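PDB 1NRF: regulatory protein BlaR1, which probably senses beta-lactam antibiotics at the cell surface through acylation of a serine in its extracellular C-terminal domain and relays the signal to the cytoplasm. Local coordinates for residues 78-89 against 114-123. Sequence-based numbering, arbitrary orientation.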
ATOM      1  N   ILE A  78     -20.534   2.684  -4.268  1.00 44.01           N
ATOM      2  CA  ILE A  78     -20.769   1.938  -3.028  1.00 43.35           C
ATOM      3  C   ILE A  78     -20.618   2.852  -1.812  1.00 42.06           C
ATOM      4  O   ILE A  78     -21.241   2.627  -0.776  1.00 41.02           O
ATOM      5  CB  ILE A  78     -19.792   0.745  -2.888  1.00 43.10           C
ATOM      6  CG1 ILE A  78     -19.961  -0.209  -4.072  1.00 44.62           C
ATOM      7  CG2 ILE A  78     -20.055  -0.001  -1.592  1.00 44.22           C
ATOM      8  CD1 ILE A  78     -21.389  -0.674  -4.302  1.00 42.61           C
ATOM      9  N   ILE A  79     -19.778   3.876  -1.952  1.00 40.87           N
ATOM     10  CA  ILE A  79     -19.538   4.860  -0.902  1.00 39.53           C
ATOM     11  C   ILE A  79     -19.178   6.177  -1.571  1.00 41.03           C
ATOM     12  O   ILE A  79     -18.828   6.203  -2.750  1.00 40.15           O
ATOM     13  CB  ILE A  79     -18.372   4.451   0.048  1.00 38.09           C
ATOM     14  CG1 ILE A  79     -17.124   4.092  -0.763  1.00 36.52           C
ATOM     15  CG2 ILE A  79     -18.788   3.284   0.917  1.00 36.12           C
ATOM     16  CD1 ILE A  79     -15.942   3.747   0.093  1.00 33.35           C
ATOM     17  N   THR A  80     -19.268   7.267  -0.817  1.00 42.89           N
ATOM     18  CA  THR A  80     -18.950   8.596  -1.336  1.00 45.92           C
ATOM     19  C   THR A  80     -18.107   9.365  -0.330  1.00 47.26           C
ATOM     20  O   THR A  80     -18.028   8.993   0.834  1.00 46.66           O
ATOM     21  CB  THR A  80     -20.237   9.419  -1.630  1.00 45.31           C
ATOM     22  OG1 THR A  80     -21.083   9.414  -0.475  1.00 46.26           O
ATOM     23  CG2 THR A  80     -21.002   8.831  -2.798  1.00 45.14           C
ATOM     24  N   LYS A  81     -17.476  10.439  -0.789  1.00 51.60           N
ATOM     25  CA  LYS A  81     -16.646  11.281   0.068  1.00 54.77           C
ATOM     26  C   LYS A  81     -17.407  11.684   1.330  1.00 56.47           C
ATOM     27  O   LYS A  81     -16.849  11.696   2.428  1.00 57.02           O
ATOM     28  CB  LYS A  81     -16.222  12.536  -0.713  1.00 57.12           C
ATOM     29  CG  LYS A  81     -15.938  13.799   0.117  1.00 59.47           C
ATOM     30  CD  LYS A  81     -14.690  13.676   0.994  1.00 62.39           C
ATOM     31  CE  LYS A  81     -14.362  15.000   1.695  1.00 62.20           C
ATOM     32  NZ  LYS A  81     -13.222  14.893   2.655  1.00 58.88           N
ATOM     33  N   ASN A  82     -18.689  11.996   1.157  1.00 57.63           N
ATOM     34  CA  ASN A  82     -19.546  12.440   2.252  1.00 58.19           C
ATOM     35  C   ASN A  82     -20.103  11.319   3.120  1.00 57.97           C
ATOM     36  O   ASN A  82     -20.070  11.412   4.346  1.00 58.49           O
ATOM     37  CB  ASN A  82     -20.692  13.280   1.688  1.00 59.33           C
ATOM     38  CG  ASN A  82     -20.221  14.261   0.629  1.00 61.89           C
ATOM     39  OD1 ASN A  82     -19.273  15.022   0.848  1.00 62.38           O
ATOM     40  ND2 ASN A  82     -20.879  14.248  -0.527  1.00 62.26           N
ATOM     41  N   ASP A  83     -20.625  10.264   2.499  1.00 56.54           N
ATOM     42  CA  ASP A  83     -21.164   9.149   3.273  1.00 56.87           C
ATOM     43  C   ASP A  83     -20.392   7.850   3.041  1.00 54.97           C
ATOM     44  O   ASP A  83     -20.522   7.207   2.002  1.00 53.40           O
ATOM     45  CB  ASP A  83     -22.646   8.926   2.949  1.00 58.26           C
ATOM     46  CG  ASP A  83     -23.285   7.856   3.829  1.00 60.69           C
ATOM     47  OD1 ASP A  83     -24.453   7.494   3.567  1.00 62.24           O
ATOM     48  OD2 ASP A  83     -22.625   7.376   4.781  1.00 60.78           O
ATOM     49  N   SER A  84     -19.580   7.473   4.018  1.00 54.30           N
ATOM     50  CA  SER A  84     -18.804   6.245   3.925  1.00 53.66           C
ATOM     51  C   SER A  84     -18.908   5.519   5.256  1.00 52.70           C
ATOM     52  O   SER A  84     -18.220   4.528   5.486  1.00 50.84           O
ATOM     53  CB  SER A  84     -17.335   6.552   3.615  1.00 53.44           C
ATOM     54  OG  SER A  84     -16.719   7.252   4.683  1.00 51.53           O
ATOM     55  N   HIS A  85     -19.777   6.030   6.126  1.00 53.04           N
ATOM     56  CA  HIS A  85     -19.986   5.441   7.444  1.00 52.87           C
ATOM     57  C   HIS A  85     -20.513   4.019   7.326  1.00 51.93           C
ATOM     58  O   HIS A  85     -21.286   3.706   6.424  1.00 51.83           O
ATOM     59  CB  HIS A  85     -20.957   6.295   8.270  1.00 53.60           C
ATOM     60  CG  HIS A  85     -21.142   5.802   9.671  1.00 55.05           C
ATOM     61  ND1 HIS A  85     -22.010   4.781   9.994  1.00 56.30           N
ATOM     62  CD2 HIS A  85     -20.519   6.145  10.824  1.00 54.87           C
ATOM     63  CE1 HIS A  85     -21.912   4.514  11.284  1.00 56.32           C
ATOM     64  NE2 HIS A  85     -21.014   5.327  11.811  1.00 56.58           N
ATOM     65  N   MET A  86     -20.097   3.161   8.249  1.00 51.22           N
ATOM     66  CA  MET A  86     -20.503   1.766   8.229  1.00 51.78           C
ATOM     67  C   MET A  86     -20.543   1.228   9.661  1.00 53.29           C
ATOM     68  O   MET A  86     -19.501   0.961  10.264  1.00 53.26           O
ATOM     69  CB  MET A  86     -19.498   0.974   7.377  1.00 49.91           C
ATOM     70  CG  MET A  86     -19.907  -0.435   6.997  1.00 48.53           C
ATOM     71  SD  MET A  86     -18.648  -1.293   6.001  1.00 43.79           S
ATOM     72  CE  MET A  86     -18.761  -0.412   4.455  1.00 44.28           C
ATOM     73  N   THR A  87     -21.744   1.083  10.213  1.00 55.14           N
ATOM     74  CA  THR A  87     -21.893   0.569  11.575  1.00 56.16           C
ATOM     75  C   THR A  87     -21.335  -0.846  11.665  1.00 56.68           C
ATOM     76  O   THR A  87     -21.435  -1.629  10.719  1.00 55.34           O
ATOM     77  CB  THR A  87     -23.381   0.548  12.025  1.00 57.02           C
ATOM     78  OG1 THR A  87     -23.894   1.887  12.049  1.00 56.53           O
ATOM     79  CG2 THR A  87     -23.516  -0.067  13.417  1.00 55.54           C
ATOM     80  N   TRP A  88     -20.748  -1.177  12.807  1.00 58.82           N
ATOM     81  CA  TRP A  88     -20.177  -2.499  12.967  1.00 61.54           C
ATOM     82  C   TRP A  88     -21.100  -3.487  13.686  1.00 61.78           C
ATOM     83  O   TRP A  88     -21.770  -3.155  14.666  1.00 60.06           O
ATOM     84  CB  TRP A  88     -18.823  -2.407  13.683  1.00 63.12           C
ATOM     85  CG  TRP A  88     -18.912  -2.141  15.133  1.00 63.78           C
ATOM     86  CD1 TRP A  88     -19.470  -1.056  15.736  1.00 64.77           C
ATOM     87  CD2 TRP A  88     -18.427  -2.985  16.184  1.00 64.26           C
ATOM     88  NE1 TRP A  88     -19.365  -1.168  17.105  1.00 65.82           N
ATOM     89  CE2 TRP A  88     -18.729  -2.343  17.406  1.00 64.37           C
ATOM     90  CE3 TRP A  88     -17.767  -4.220  16.212  1.00 63.61           C
ATOM     91  CZ2 TRP A  88     -18.394  -2.895  18.645  1.00 64.86           C
ATOM     92  CZ3 TRP A  88     -17.434  -4.768  17.441  1.00 64.63           C
ATOM     93  CH2 TRP A  88     -17.749  -4.103  18.643  1.00 65.50           C
ATOM     94  N   ASP A  89     -21.117  -4.707  13.156  1.00 62.36           N
ATOM     95  CA  ASP A  89     -21.922  -5.804  13.669  1.00 62.74           C
ATOM     96  C   ASP A  89     -21.995  -5.769  15.186  1.00 62.78           C
ATOM     97  O   ASP A  89     -23.012  -5.411  15.775  1.00 63.13           O
ATOM     98  CB  ASP A  89     -21.305  -7.136  13.238  1.00 62.27           C
ATOM     99  CG  ASP A  89     -20.584  -7.041  11.904  1.00 63.22           C
ATOM    100  OD1 ASP A  89     -19.559  -6.322  11.814  1.00 61.28           O
ATOM    101  OD2 ASP A  89     -21.048  -7.692  10.944  1.00 62.97           O
ATOM    102  N   TRP A 114     -12.535  -5.587   8.191  1.00 32.93           N
ATOM    103  CA  TRP A 114     -13.941  -5.880   7.911  1.00 32.06           C
ATOM    104  C   TRP A 114     -14.631  -4.820   7.064  1.00 31.97           C
ATOM    105  O   TRP A 114     -15.518  -5.135   6.273  1.00 31.50           O
ATOM    106  CB  TRP A 114     -14.742  -6.126   9.206  1.00 31.56           C
ATOM    107  CG  TRP A 114     -14.919  -4.946  10.145  1.00 30.22           C
ATOM    108  CD1 TRP A 114     -14.263  -4.736  11.321  1.00 29.19           C
ATOM    109  CD2 TRP A 114     -15.877  -3.884  10.025  1.00 26.75           C
ATOM    110  NE1 TRP A 114     -14.759  -3.622  11.948  1.00 30.49           N
ATOM    111  CE2 TRP A 114     -15.751  -3.080  11.175  1.00 27.44           C
ATOM    112  CE3 TRP A 114     -16.835  -3.538   9.059  1.00 27.84           C
ATOM    113  CZ2 TRP A 114     -16.549  -1.946  11.392  1.00 27.39           C
ATOM    114  CZ3 TRP A 114     -17.632  -2.407   9.274  1.00 25.36           C
ATOM    115  CH2 TRP A 114     -17.481  -1.627  10.435  1.00 27.03           C
ATOM    116  N   TYR A 115     -14.207  -3.569   7.210  1.00 33.51           N
ATOM    117  CA  TYR A 115     -14.798  -2.464   6.452  1.00 34.42           C
ATOM    118  C   TYR A 115     -14.639  -2.630   4.940  1.00 35.17           C
ATOM    119  O   TYR A 115     -15.604  -2.507   4.187  1.00 33.43           O
ATOM    120  CB  TYR A 115     -14.169  -1.140   6.889  1.00 34.06           C
ATOM    121  CG  TYR A 115     -14.722   0.072   6.175  1.00 33.56           C
ATOM    122  CD1 TYR A 115     -14.348   0.368   4.867  1.00 30.87           C
ATOM    123  CD2 TYR A 115     -15.641   0.915   6.809  1.00 31.58           C
ATOM    124  CE1 TYR A 115     -14.877   1.471   4.213  1.00 32.50           C
ATOM    125  CE2 TYR A 115     -16.170   2.017   6.165  1.00 27.63           C
ATOM    126  CZ  TYR A 115     -15.788   2.291   4.872  1.00 30.93           C
ATOM    127  OH  TYR A 115     -16.310   3.391   4.234  1.00 34.12           O
ATOM    128  N   PHE A 116     -13.413  -2.893   4.501  1.00 36.48           N
ATOM    129  CA  PHE A 116     -13.145  -3.065   3.080  1.00 38.37           C
ATOM    130  C   PHE A 116     -13.654  -4.409   2.583  1.00 39.37           C
ATOM    131  O   PHE A 116     -14.059  -4.539   1.428  1.00 39.50           O
ATOM    132  CB  PHE A 116     -11.643  -2.899   2.799  1.00 37.56           C
ATOM    133  CG  PHE A 116     -11.118  -1.533   3.159  1.00 36.56           C
ATOM    134  CD1 PHE A 116     -10.738  -1.239   4.473  1.00 36.41           C
ATOM    135  CD2 PHE A 116     -11.104  -0.507   2.213  1.00 34.07           C
ATOM    136  CE1 PHE A 116     -10.362   0.060   4.836  1.00 34.57           C
ATOM    137  CE2 PHE A 116     -10.731   0.792   2.566  1.00 34.50           C
ATOM    138  CZ  PHE A 116     -10.361   1.076   3.880  1.00 33.08           C
ATOM    139  N   GLN A 117     -13.652  -5.402   3.467  1.00 40.61           N
ATOM    140  CA  GLN A 117     -14.143  -6.732   3.121  1.00 40.21           C
ATOM    141  C   GLN A 117     -15.628  -6.669   2.768  1.00 42.17           C
ATOM    142  O   GLN A 117     -16.056  -7.175   1.729  1.00 43.45           O
ATOM    143  CB  GLN A 117     -13.933  -7.685   4.296  1.00 38.91           C
ATOM    144  CG  GLN A 117     -12.901  -8.769   4.045  1.00 35.95           C
ATOM    145  CD  GLN A 117     -12.539  -9.525   5.309  1.00 35.67           C
ATOM    146  OE1 GLN A 117     -11.980 -10.620   5.254  1.00 37.53           O
ATOM    147  NE2 GLN A 117     -12.843  -8.935   6.459  1.00 33.80           N
ATOM    148  N   LYS A 118     -16.417  -6.047   3.635  1.00 42.72           N
ATOM    149  CA  LYS A 118     -17.841  -5.939   3.382  1.00 44.17           C
ATOM    150  C   LYS A 118     -18.053  -4.992   2.212  1.00 45.00           C
ATOM    151  O   LYS A 118     -19.144  -4.915   1.644  1.00 45.49           O
ATOM    152  CB  LYS A 118     -18.572  -5.443   4.637  1.00 46.64           C
ATOM    153  CG  LYS A 118     -18.390  -6.371   5.860  1.00 49.29           C
ATOM    154  CD  LYS A 118     -19.563  -6.315   6.864  1.00 51.25           C
ATOM    155  CE  LYS A 118     -19.703  -4.967   7.570  1.00 52.25           C
ATOM    156  NZ  LYS A 118     -20.796  -4.964   8.601  1.00 51.75           N
ATOM    157  N   LEU A 119     -16.988  -4.286   1.846  1.00 44.49           N
ATOM    158  CA  LEU A 119     -17.020  -3.343   0.734  1.00 44.40           C
ATOM    159  C   LEU A 119     -16.765  -4.131  -0.548  1.00 44.97           C
ATOM    160  O   LEU A 119     -17.386  -3.879  -1.580  1.00 45.64           O
ATOM    161  CB  LEU A 119     -15.932  -2.283   0.933  1.00 45.03           C
ATOM    162  CG  LEU A 119     -16.211  -0.806   0.632  1.00 43.82           C
ATOM    163  CD1 LEU A 119     -17.515  -0.367   1.272  1.00 41.88           C
ATOM    164  CD2 LEU A 119     -15.050   0.031   1.154  1.00 41.90           C
ATOM    165  N   ASP A 120     -15.854  -5.101  -0.463  1.00 44.82           N
ATOM    166  CA  ASP A 120     -15.496  -5.953  -1.598  1.00 44.87           C
ATOM    167  C   ASP A 120     -16.611  -6.945  -1.926  1.00 43.92           C
ATOM    168  O   ASP A 120     -16.792  -7.328  -3.083  1.00 42.14           O
ATOM    169  CB  ASP A 120     -14.196  -6.726  -1.300  1.00 47.23           C
ATOM    170  CG  ASP A 120     -12.933  -5.884  -1.519  1.00 50.16           C
ATOM    171  OD1 ASP A 120     -13.050  -4.658  -1.741  1.00 52.05           O
ATOM    172  OD2 ASP A 120     -11.817  -6.452  -1.465  1.00 49.60           O
ATOM    173  N   ARG A 121     -17.349  -7.361  -0.901  1.00 43.62           N
ATOM    174  CA  ARG A 121     -18.449  -8.307  -1.072  1.00 43.96           C
ATOM    175  C   ARG A 121     -19.650  -7.670  -1.763  1.00 43.56           C
ATOM    176  O   ARG A 121     -20.413  -8.352  -2.450  1.00 43.14           O
ATOM    177  CB  ARG A 121     -18.874  -8.871   0.288  1.00 46.58           C
ATOM    178  CG  ARG A 121     -17.846  -9.806   0.926  1.00 49.62           C
ATOM    179  CD  ARG A 121     -17.920  -9.770   2.446  1.00 52.83           C
ATOM    180  NE  ARG A 121     -17.035 -10.750   3.077  1.00 53.46           N
ATOM    181  CZ  ARG A 121     -16.740 -10.760   4.374  1.00 53.21           C
ATOM    182  NH1 ARG A 121     -17.251  -9.835   5.176  1.00 53.64           N
ATOM    183  NH2 ARG A 121     -15.957 -11.707   4.875  1.00 54.74           N
ATOM    184  N   GLN A 122     -19.813  -6.361  -1.585  1.00 42.73           N
ATOM    185  CA  GLN A 122     -20.930  -5.657  -2.196  1.00 43.58           C
ATOM    186  C   GLN A 122     -20.686  -5.550  -3.702  1.00 43.76           C
ATOM    187  O   GLN A 122     -21.623  -5.591  -4.505  1.00 42.61           O
ATOM    188  CB  GLN A 122     -21.083  -4.260  -1.576  1.00 45.40           C
ATOM    189  CG  GLN A 122     -22.466  -3.633  -1.774  1.00 49.81           C
ATOM    190  CD  GLN A 122     -22.650  -2.296  -1.041  1.00 51.62           C
ATOM    191  OE1 GLN A 122     -22.270  -2.148   0.129  1.00 51.52           O
ATOM    192  NE2 GLN A 122     -23.252  -1.324  -1.727  1.00 50.03           N
ATOM    193  N   ILE A 123     -19.417  -5.437  -4.083  1.00 43.40           N
ATOM    194  CA  ILE A 123     -19.059  -5.318  -5.489  1.00 41.87           C
ATOM    195  C   ILE A 123     -19.096  -6.665  -6.215  1.00 40.68           C
ATOM    196  O   ILE A 123     -19.470  -6.733  -7.386  1.00 40.57           O
ATOM    197  CB  ILE A 123     -17.670  -4.655  -5.636  1.00 41.76           C
ATOM    198  CG1 ILE A 123     -17.731  -3.243  -5.051  1.00 42.36           C
ATOM    199  CG2 ILE A 123     -17.251  -4.592  -7.100  1.00 39.15           C
ATOM    200  CD1 ILE A 123     -16.417  -2.502  -5.081  1.00 43.75           C
TER
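The phenol of Tyr115 reaches from helix 113-123 to the loop that follows helix 66-76 and donates a hydrogen bond to the carbonyl of Ser84, with Tyr115 OH 2.6 Å from Ser84 O. The hydroxyl lies in the carbonyl plane on a lone pair, at a C=O...O angle of 133°, and the carbonyl oxygen also sits at the ring edge, in its plane, which anchors the hydroxyl end of the ring. With CG anti to the backbone N (chi1 -179°), the tyrosine swings off the helix flank toward the loop. At the far end of the contact a long salt bridge, with Lys118 NZ 3.6 Å from Asp89 OD2, spans the gap, NZ facing both carboxylate oxygens at nearly equal distance.

Between these two polar links lies Met86. Its chain runs out straight and then bends at chi3 (-71°), which brings CE over the middle of the Tyr115 ring, 4.0 Å from the centroid, in a CH-pi contact; SD stands over the same face as part of a Met-aromatic contact. The sulfur also approaches the Trp114 indole obliquely, 3.6 Å from CZ3. This is the sensor domain of the receptor, a penicillin-binding protein transpeptidase domain of the beta-lactamase clan, and the side chain of Tyr115 lies about 10 Å from that of Ser63, probably the serine acylated by the antibiotic.

Met86 O lies at the edge of the Trp114 indole, in the ring plane, nearest CH2, while CZ2 presses against Trp88 CB at 3.3 Å; the indole NE1 is hydrogen-bonded to Trp98 O, and Tyr93 stacks on the ring. Further along the helix, Leu119 CD1 touches Met86 CE and the CG2 methyls of both Ile78 and Ile79. Ile78 also places CG2 and CD1 against the Gln122 amide.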